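Local coordinates for protein ML032222a iGluR (Mnemiopsis leidyi, PDB 4YKJ) that probably works as an ionotropic glutamate receptor, its two-lobed extracellular ligand-binding domain closing around small amino acids such as alanine or glycine, at residues R144-L149 with I186-V191; P19-A24 with I88-S93. All coordinates share one frame; numbering follows the deposited sequence.

Interaction 1. Residues R144-L149 with I186-V191; sequences RHPETL and IDEGPV. With ALA (alanine), chain E.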
ATOM      1  N   ARG B 144      -9.833 -12.558  13.294  1.00  7.22           N
ATOM      2  CA  ARG B 144      -9.533 -11.238  12.788  1.00  6.49           C
ATOM      3  C   ARG B 144      -8.042 -11.218  12.414  1.00  7.89           C
ATOM      4  O   ARG B 144      -7.261 -12.071  12.845  1.00  7.69           O
ATOM      5  CB  ARG B 144      -9.877 -10.222  13.883  1.00  7.11           C
ATOM      6  CG  ARG B 144      -9.812  -8.748  13.560  1.00  7.72           C
ATOM      7  CD  ARG B 144     -10.080  -7.978  14.826  1.00  8.13           C
ATOM      8  NE  ARG B 144      -9.778  -6.554  14.748  1.00  8.94           N
ATOM      9  CZ  ARG B 144     -10.623  -5.601  14.377  1.00  7.58           C
ATOM     10  NH1 ARG B 144     -11.862  -5.884  14.014  1.00  7.93           N
ATOM     11  NH2 ARG B 144     -10.205  -4.358  14.350  1.00  7.89           N
ATOM     12  N   HIS B 145      -7.626 -10.249  11.630  1.00  6.45           N
ATOM     13  CA  HIS B 145      -6.302 -10.259  11.038  1.00  6.53           C
ATOM     14  C   HIS B 145      -5.132 -10.348  12.041  1.00  6.45           C
ATOM     15  O   HIS B 145      -4.208 -11.115  11.800  1.00  6.48           O
ATOM     16  CB  HIS B 145      -6.172  -9.056  10.092  1.00  6.89           C
ATOM     17  CG  HIS B 145      -4.773  -8.750   9.659  1.00  7.23           C
ATOM     18  ND1 HIS B 145      -4.107  -9.465   8.683  1.00  8.86           N
ATOM     19  CD2 HIS B 145      -3.941  -7.761  10.054  1.00  7.30           C
ATOM     20  CE1 HIS B 145      -2.930  -8.900   8.475  1.00 10.32           C
ATOM     21  NE2 HIS B 145      -2.793  -7.893   9.317  1.00  7.86           N
ATOM     22  N   PRO B 146      -5.116  -9.548  13.119  1.00  6.03           N
ATOM     23  CA  PRO B 146      -3.933  -9.620  14.000  1.00  6.07           C
ATOM     24  C   PRO B 146      -3.701 -11.037  14.500  1.00  7.21           C
ATOM     25  O   PRO B 146      -2.552 -11.506  14.495  1.00  6.52           O
ATOM     26  CB  PRO B 146      -4.274  -8.646  15.120  1.00  7.12           C
ATOM     27  CG  PRO B 146      -5.179  -7.616  14.433  1.00  6.52           C
ATOM     28  CD  PRO B 146      -6.024  -8.445  13.492  1.00  6.44           C
ATOM     29  N   GLU B 147      -4.753 -11.750  14.893  1.00  5.73           N
ATOM     30  CA  GLU B 147      -4.605 -13.146  15.299  1.00  6.62           C
ATOM     31  C   GLU B 147      -3.935 -13.960  14.220  1.00  6.68           C
ATOM     32  O   GLU B 147      -3.029 -14.758  14.522  1.00  7.11           O
ATOM     33  CB  GLU B 147      -5.975 -13.747  15.626  1.00  6.15           C
ATOM     34  CG  GLU B 147      -5.919 -15.181  16.078  1.00  6.88           C
ATOM     35  CD  GLU B 147      -7.259 -15.840  16.116  1.00  9.51           C
ATOM     36  OE1 GLU B 147      -7.927 -15.898  15.070  1.00 10.28           O
ATOM     37  OE2 GLU B 147      -7.649 -16.334  17.204  1.00 15.82           O
ATOM     38  N   THR B 148      -4.360 -13.811  12.969  1.00  6.42           N
ATOM     39  CA  THR B 148      -3.755 -14.555  11.869  1.00  7.39           C
ATOM     40  C   THR B 148      -2.285 -14.196  11.696  1.00  7.77           C
ATOM     41  O   THR B 148      -1.474 -15.093  11.512  1.00  8.68           O
ATOM     42  CB  THR B 148      -4.545 -14.361  10.571  1.00  8.48           C
ATOM     43  OG1 THR B 148      -5.790 -15.066  10.689  1.00 11.06           O
ATOM     44  CG2 THR B 148      -3.840 -14.908   9.339  1.00  8.84           C
ATOM     45  N   LEU B 149      -1.934 -12.927  11.748  1.00  7.19           N
ATOM     46  CA  LEU B 149      -0.535 -12.562  11.565  1.00  9.54           C
ATOM     47  C   LEU B 149       0.334 -13.127  12.666  1.00  8.70           C
ATOM     48  O   LEU B 149       1.439 -13.614  12.399  1.00 10.72           O
ATOM     49  CB  LEU B 149      -0.388 -11.060  11.511  1.00 11.44           C
ATOM     50  CG  LEU B 149      -0.642 -10.399  10.164  1.00 16.87           C
ATOM     51  CD1 LEU B 149       0.089  -9.058  10.155  1.00 15.98           C
ATOM     52  CD2 LEU B 149      -0.234 -11.239   8.939  1.00 21.31           C
ATOM     53  N   ILE B 186      -3.917  -6.403  21.501  1.00  7.60           N
ATOM     54  CA  ILE B 186      -3.096  -6.354  20.298  1.00  7.64           C
ATOM     55  C   ILE B 186      -4.012  -6.318  19.080  1.00  7.38           C
ATOM     56  O   ILE B 186      -4.771  -7.248  18.852  1.00  7.52           O
ATOM     57  CB  ILE B 186      -2.169  -7.582  20.219  1.00  7.84           C
ATOM     58  CG1 ILE B 186      -1.308  -7.697  21.488  1.00  8.75           C
ATOM     59  CG2 ILE B 186      -1.302  -7.520  18.962  1.00  9.53           C
ATOM     60  CD1 ILE B 186      -0.557  -9.015  21.580  1.00 10.56           C
ATOM     61  N   ASP B 187      -4.003  -5.207  18.351  1.00  7.37           N
ATOM     62  CA  ASP B 187      -4.901  -5.025  17.198  1.00  7.14           C
ATOM     63  C   ASP B 187      -4.221  -4.159  16.148  1.00  7.37           C
ATOM     64  O   ASP B 187      -3.043  -4.354  15.878  1.00  7.98           O
ATOM     65  CB  ASP B 187      -6.283  -4.515  17.593  1.00  9.46           C
ATOM     66  CG  ASP B 187      -7.327  -4.803  16.521  1.00 10.52           C
ATOM     67  OD1 ASP B 187      -7.736  -5.985  16.389  1.00  9.73           O
ATOM     68  OD2 ASP B 187      -7.708  -3.853  15.799  1.00 10.40           O
ATOM     69  N   GLU B 188      -4.967  -3.269  15.502  1.00  8.62           N
ATOM     70  CA  GLU B 188      -4.452  -2.500  14.366  1.00  7.40           C
ATOM     71  C   GLU B 188      -4.416  -1.017  14.634  1.00  7.72           C
ATOM     72  O   GLU B 188      -5.325  -0.469  15.250  1.00  8.92           O
ATOM     73  CB  GLU B 188      -5.297  -2.761  13.115  1.00  8.74           C
ATOM     74  CG  GLU B 188      -5.327  -4.234  12.767  1.00  9.15           C
ATOM     75  CD  GLU B 188      -6.228  -4.591  11.610  1.00  9.06           C
ATOM     76  OE1 GLU B 188      -7.135  -3.803  11.263  1.00  8.64           O
ATOM     77  OE2 GLU B 188      -6.041  -5.689  11.052  1.00 10.44           O
ATOM     78  N   GLY B 189      -3.355  -0.375  14.158  1.00  9.06           N
ATOM     79  CA  GLY B 189      -3.129   1.038  14.378  1.00  8.80           C
ATOM     80  C   GLY B 189      -4.307   1.968  14.128  1.00  8.64           C
ATOM     81  O   GLY B 189      -4.703   2.722  15.010  1.00 10.00           O
ATOM     82  N   PRO B 190      -4.877   1.939  12.924  1.00  8.42           N
ATOM     83  CA  PRO B 190      -5.915   2.940  12.650  1.00  8.54           C
ATOM     84  C   PRO B 190      -7.185   2.729  13.477  1.00  8.25           C
ATOM     85  O   PRO B 190      -7.845   3.705  13.879  1.00  9.52           O
ATOM     86  CB  PRO B 190      -6.194   2.745  11.154  1.00  8.70           C
ATOM     87  CG  PRO B 190      -4.899   2.155  10.605  1.00 10.25           C
ATOM     88  CD  PRO B 190      -4.452   1.237  11.704  1.00 10.28           C
ATOM     89  N   VAL B 191      -7.526   1.473  13.724  1.00  7.76           N
ATOM     90  CA  VAL B 191      -8.699   1.146  14.513  1.00  7.57           C
ATOM     91  C   VAL B 191      -8.532   1.650  15.948  1.00  8.67           C
ATOM     92  O   VAL B 191      -9.424   2.266  16.538  1.00  8.30           O
ATOM     93  CB  VAL B 191      -8.922  -0.360  14.485  1.00  7.59           C
ATOM     94  CG1 VAL B 191     -10.045  -0.774  15.412  1.00 10.21           C
ATOM     95  CG2 VAL B 191      -9.226  -0.802  13.074  1.00  9.24           C
TER
HETATM   96  N   ALA E 301      -8.636  -5.212   9.490  0.71  8.25           N
HETATM   97  CA  ALA E 301      -9.113  -6.333  10.351  0.71  6.44           C
HETATM   98  C   ALA E 301      -9.343  -7.596   9.531  0.71  4.31           C
HETATM   99  O   ALA E 301      -9.571  -8.681  10.096  0.71  5.06           O
HETATM  100  CB  ALA E 301     -10.373  -5.937  11.065  0.71  6.74           C
HETATM  101  OXT ALA E 301      -9.255  -7.571   8.295  0.71  7.93           O
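Arg-144 reaches across to Asp-187 at about a right angle, in the second lobe of the clamshell ligand-binding domain of an ionotropic glutamate receptor. Its side chain is stretched out, with CG anti to the backbone N (chi1 -173°), which carries the guanidinium from the N-cap of helix 145-152 to the end of strand 183-188. There it grips the carboxylate side-on in a salt bridge of two hydrogen bonds: NE donates to the syn lone pair of Asp-187 OD1, 2.7 Å away, and NH2 of Arg-144 donates to OD2 of Asp-187 at 2.9 Å, close to the guanidinium plane. Two bonds to separate oxygens fix the rotation of both groups. The bound alanine's CB rests on one guanidinium face, 3.2 Å above its plane, while NH1 makes a salt bridge with Glu-17 OE1. Pro-146 suits the first helical turn, which needs no amide hydrogen from it; its CG packs 3.8 Å from CG of Glu-188. That glutamate runs extended into the pocket, where its OE1 stands 2.7 Å from the ligand N and is hydrogen-bonded by Tyr-214. OE2 lies at the edge of the His-145 ring, whose ND1 is hydrogen-bonded to Asn-95. At the start of the helix, His-145 N donates to the alanine O at 2.9 Å.

Interaction 2. Residues P19-A24 with I88-S93; sequences PFMFFA and IAIDLS. With ALA (alanine), chain E.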
ATOM      1  N   PRO B  19     -13.958   3.885  12.355  1.00  7.84           N
ATOM      2  CA  PRO B  19     -14.818   4.846  11.648  1.00  8.56           C
ATOM      3  C   PRO B  19     -15.081   4.438  10.205  1.00  7.18           C
ATOM      4  O   PRO B  19     -15.612   5.232   9.424  1.00  8.55           O
ATOM      5  CB  PRO B  19     -13.985   6.116  11.677  1.00 11.22           C
ATOM      6  CG  PRO B  19     -12.587   5.610  11.524  1.00 10.86           C
ATOM      7  CD  PRO B  19     -12.533   4.262  12.220  1.00  9.35           C
ATOM      8  N   PHE B  20     -14.726   3.209   9.849  1.00  6.53           N
ATOM      9  CA  PHE B  20     -14.918   2.695   8.505  1.00  6.28           C
ATOM     10  C   PHE B  20     -16.386   2.456   8.183  1.00  5.61           C
ATOM     11  O   PHE B  20     -16.865   2.842   7.118  1.00  7.11           O
ATOM     12  CB  PHE B  20     -14.063   1.440   8.315  1.00  6.25           C
ATOM     13  CG  PHE B  20     -12.609   1.708   8.539  1.00  6.99           C
ATOM     14  CD1 PHE B  20     -11.892   2.463   7.615  1.00  8.58           C
ATOM     15  CD2 PHE B  20     -11.956   1.284   9.683  1.00  7.74           C
ATOM     16  CE1 PHE B  20     -10.543   2.752   7.813  1.00 10.05           C
ATOM     17  CE2 PHE B  20     -10.616   1.593   9.880  1.00  9.66           C
ATOM     18  CZ  PHE B  20      -9.915   2.323   8.940  1.00  8.90           C
ATOM     19  N   MET B  21     -17.103   1.859   9.120  1.00  6.09           N
ATOM     20  CA  MET B  21     -18.528   1.623   8.997  1.00  6.21           C
ATOM     21  C   MET B  21     -19.199   1.726  10.339  1.00  6.99           C
ATOM     22  O   MET B  21     -18.685   1.231  11.350  1.00  6.84           O
ATOM     23  CB  MET B  21     -18.796   0.220   8.479  1.00  7.65           C
ATOM     24  CG  MET B  21     -18.595   0.048   7.026  1.00  7.57           C
ATOM     25  SD  MET B  21     -19.624   1.100   5.999  1.00  8.46           S
ATOM     26  CE  MET B  21     -20.073  -0.006   4.682  1.00 11.53           C
ATOM     27  N   PHE B  22     -20.385   2.338  10.313  1.00  7.05           N
ATOM     28  CA  PHE B  22     -21.302   2.454  11.426  1.00  7.95           C
ATOM     29  C   PHE B  22     -22.594   1.820  10.949  1.00  8.17           C
ATOM     30  O   PHE B  22     -23.037   2.110   9.851  1.00  8.56           O
ATOM     31  CB  PHE B  22     -21.599   3.925  11.735  1.00  8.54           C
ATOM     32  CG  PHE B  22     -20.415   4.738  12.177  1.00  8.34           C
ATOM     33  CD1 PHE B  22     -19.469   5.173  11.281  1.00  8.46           C
ATOM     34  CD2 PHE B  22     -20.280   5.112  13.508  1.00 13.03           C
ATOM     35  CE1 PHE B  22     -18.376   5.932  11.694  1.00 10.53           C
ATOM     36  CE2 PHE B  22     -19.190   5.896  13.919  1.00 15.20           C
ATOM     37  CZ  PHE B  22     -18.243   6.288  13.005  1.00 10.53           C
ATOM     38  N   PHE B  23     -23.203   0.974  11.770  1.00  8.03           N
ATOM     39  CA  PHE B  23     -24.448   0.298  11.422  1.00  7.90           C
ATOM     40  C   PHE B  23     -25.505   0.623  12.466  1.00  7.91           C
ATOM     41  O   PHE B  23     -25.363   0.302  13.648  1.00  9.47           O
ATOM     42  CB  PHE B  23     -24.259  -1.213  11.323  1.00  8.97           C
ATOM     43  CG  PHE B  23     -25.539  -1.979  11.073  1.00  8.70           C
ATOM     44  CD1 PHE B  23     -26.146  -1.938   9.832  1.00  7.92           C
ATOM     45  CD2 PHE B  23     -26.117  -2.734  12.077  1.00  8.88           C
ATOM     46  CE1 PHE B  23     -27.311  -2.615   9.608  1.00  8.48           C
ATOM     47  CE2 PHE B  23     -27.303  -3.428  11.842  1.00  8.64           C
ATOM     48  CZ  PHE B  23     -27.875  -3.376  10.605  1.00  9.68           C
ATOM     49  N   ALA B  24     -26.572   1.277  12.029  1.00  7.75           N
ATOM     50  CA  ALA B  24     -27.684   1.606  12.902  1.00  9.11           C
ATOM     51  C   ALA B  24     -28.591   0.382  12.980  1.00  9.10           C
ATOM     52  O   ALA B  24     -28.899  -0.232  11.977  1.00  9.65           O
ATOM     53  CB  ALA B  24     -28.451   2.808  12.346  1.00  9.92           C
ATOM     54  N   ILE B  88     -16.002  -7.579  -0.403  1.00  5.33           N
ATOM     55  CA  ILE B  88     -15.989  -7.248   1.004  1.00  5.73           C
ATOM     56  C   ILE B  88     -15.566  -5.792   1.108  1.00  6.39           C
ATOM     57  O   ILE B  88     -14.433  -5.464   0.750  1.00  6.60           O
ATOM     58  CB  ILE B  88     -15.044  -8.151   1.775  1.00  4.66           C
ATOM     59  CG1 ILE B  88     -15.482  -9.613   1.694  1.00  4.91           C
ATOM     60  CG2 ILE B  88     -14.961  -7.708   3.217  1.00  6.54           C
ATOM     61  CD1 ILE B  88     -14.458 -10.584   2.244  1.00  6.44           C
ATOM     62  N   ALA B  89     -16.480  -4.936   1.570  1.00  5.35           N
ATOM     63  CA  ALA B  89     -16.276  -3.502   1.637  1.00  5.35           C
ATOM     64  C   ALA B  89     -16.125  -3.111   3.102  1.00  6.42           C
ATOM     65  O   ALA B  89     -17.099  -2.889   3.820  1.00  6.62           O
ATOM     66  CB  ALA B  89     -17.440  -2.754   0.990  1.00  7.56           C
ATOM     67  N   ILE B  90     -14.879  -3.074   3.565  1.00  6.23           N
ATOM     68  CA  ILE B  90     -14.551  -2.802   4.969  1.00  6.84           C
ATOM     69  C   ILE B  90     -13.049  -2.549   5.004  1.00  5.39           C
ATOM     70  O   ILE B  90     -12.397  -2.614   3.963  1.00  7.03           O
ATOM     71  CB  ILE B  90     -14.986  -4.017   5.869  1.00  6.64           C
ATOM     72  CG1 ILE B  90     -15.196  -3.645   7.353  1.00  6.69           C
ATOM     73  CG2 ILE B  90     -14.010  -5.183   5.714  1.00  7.41           C
ATOM     74  CD1 ILE B  90     -15.998  -2.420   7.644  1.00  7.32           C
ATOM     75  N   ASP B  91     -12.515  -2.250   6.186  1.00  5.90           N
ATOM     76  CA  ASP B  91     -11.066  -2.271   6.371  1.00  6.40           C
ATOM     77  C   ASP B  91     -10.572  -3.709   6.414  1.00  6.10           C
ATOM     78  O   ASP B  91     -10.419  -4.270   7.508  1.00  7.82           O
ATOM     79  CB  ASP B  91     -10.661  -1.531   7.651  1.00  6.24           C
ATOM     80  CG  ASP B  91     -11.325  -2.051   8.921  1.00  7.46           C
ATOM     81  OD1 ASP B  91     -12.549  -2.259   8.954  1.00  7.78           O
ATOM     82  OD2 ASP B  91     -10.596  -2.182   9.959  1.00  7.34           O
ATOM     83  N   LEU B  92     -10.348  -4.308   5.249  1.00  6.41           N
ATOM     84  CA  LEU B  92      -9.964  -5.718   5.188  1.00  6.03           C
ATOM     85  C   LEU B  92      -8.455  -5.790   5.017  1.00  5.42           C
ATOM     86  O   LEU B  92      -7.878  -5.347   4.019  1.00  6.41           O
ATOM     87  CB  LEU B  92     -10.663  -6.452   4.038  1.00  5.95           C
ATOM     88  CG  LEU B  92     -10.515  -7.979   4.108  1.00  5.30           C
ATOM     89  CD1 LEU B  92     -11.273  -8.569   5.282  1.00  6.00           C
ATOM     90  CD2 LEU B  92     -10.961  -8.617   2.805  1.00  7.00           C
ATOM     91  N   SER B  93      -7.777  -6.324   6.027  1.00  4.84           N
ATOM     92  CA  SER B  93      -6.324  -6.402   5.991  1.00  4.98           C
ATOM     93  C   SER B  93      -5.821  -7.466   5.041  1.00  5.23           C
ATOM     94  O   SER B  93      -6.403  -8.543   4.936  1.00  5.73           O
ATOM     95  CB  SER B  93      -5.788  -6.745   7.370  1.00  5.49           C
ATOM     96  OG  SER B  93      -6.203  -5.756   8.291  1.00  7.35           O
TER
HETATM   97  N   ALA E 301      -8.636  -5.212   9.490  0.71  8.25           N
HETATM   98  CA  ALA E 301      -9.113  -6.333  10.351  0.71  6.44           C
HETATM   99  C   ALA E 301      -9.343  -7.596   9.531  0.71  4.31           C
HETATM  100  O   ALA E 301      -9.571  -8.681  10.096  0.71  5.06           O
HETATM  101  CB  ALA E 301     -10.373  -5.937  11.065  0.71  6.74           C
HETATM  102  OXT ALA E 301      -9.255  -7.571   8.295  0.71  7.93           O
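The Phe-20 ring and the Asp-91 carboxylate lie nearly parallel, their planes 14° apart, with CB of Asp-91 over the centre of one ring face in a CH-pi contact 3.8 Å from the centroid. This stack belongs to the first lobe of the bilobed, periplasmic-binding-protein-like fold; Tyr-214 meets the same ring with its plane almost perpendicular. Phenylalanine suits the place because its broad face can cover both the methylene and the carboxylate of the aspartate. Asp-91 has CG between the backbone N and the carbonyl carbon (chi1 56°), which brings CG to 3.5 Å from CD2 of Phe-20. Glu-17 brings a like charge close to OD2, probably offset in part by the ligand's ammonium. With an alanine here in place of Phe-20, the CH-pi cover over Asp-91 is lost, which is likely to leave a gap beside its CB and set the carboxylate free to turn. Next along the chain, Met-21 forms a classic beta bulge with Phe-20 opposite Glu-17, and its flexible, bent chain lays CG against CD1 of Ile-90 at 3.6 Å. The chain turns its corner at Ile-90, and Asp-91 just after it is the centre of an inverse gamma turn. Beyond it, Ser-93 N points almost straight (174°) at OXT of the bound alanine, 3.0 Å away.

Overall arrangement
From the N terminus, strand 9-13 leads to 19-24, and the chain then runs through helices 37-49 and 75-81 before strand 87-89 and its corner bring 88-93 back, so interaction 2 closes a 63-residue loop within the first lobe. Strand 109-118 carries the chain across to the second lobe, where interaction 1 closes a shorter loop of 36 residues. The two stand in series, neither nested nor crossed, with centres about 14 Å apart. They meet across the cleft: Glu-188 OE2 probably hydrogen-bonds Ser-93 OG at 2.8 Å, and His-145 packs on Ser-93. Both touch the bound alanine, which thus joins the lobes, and strand 202-218 pairs with 91-93 and 109-118.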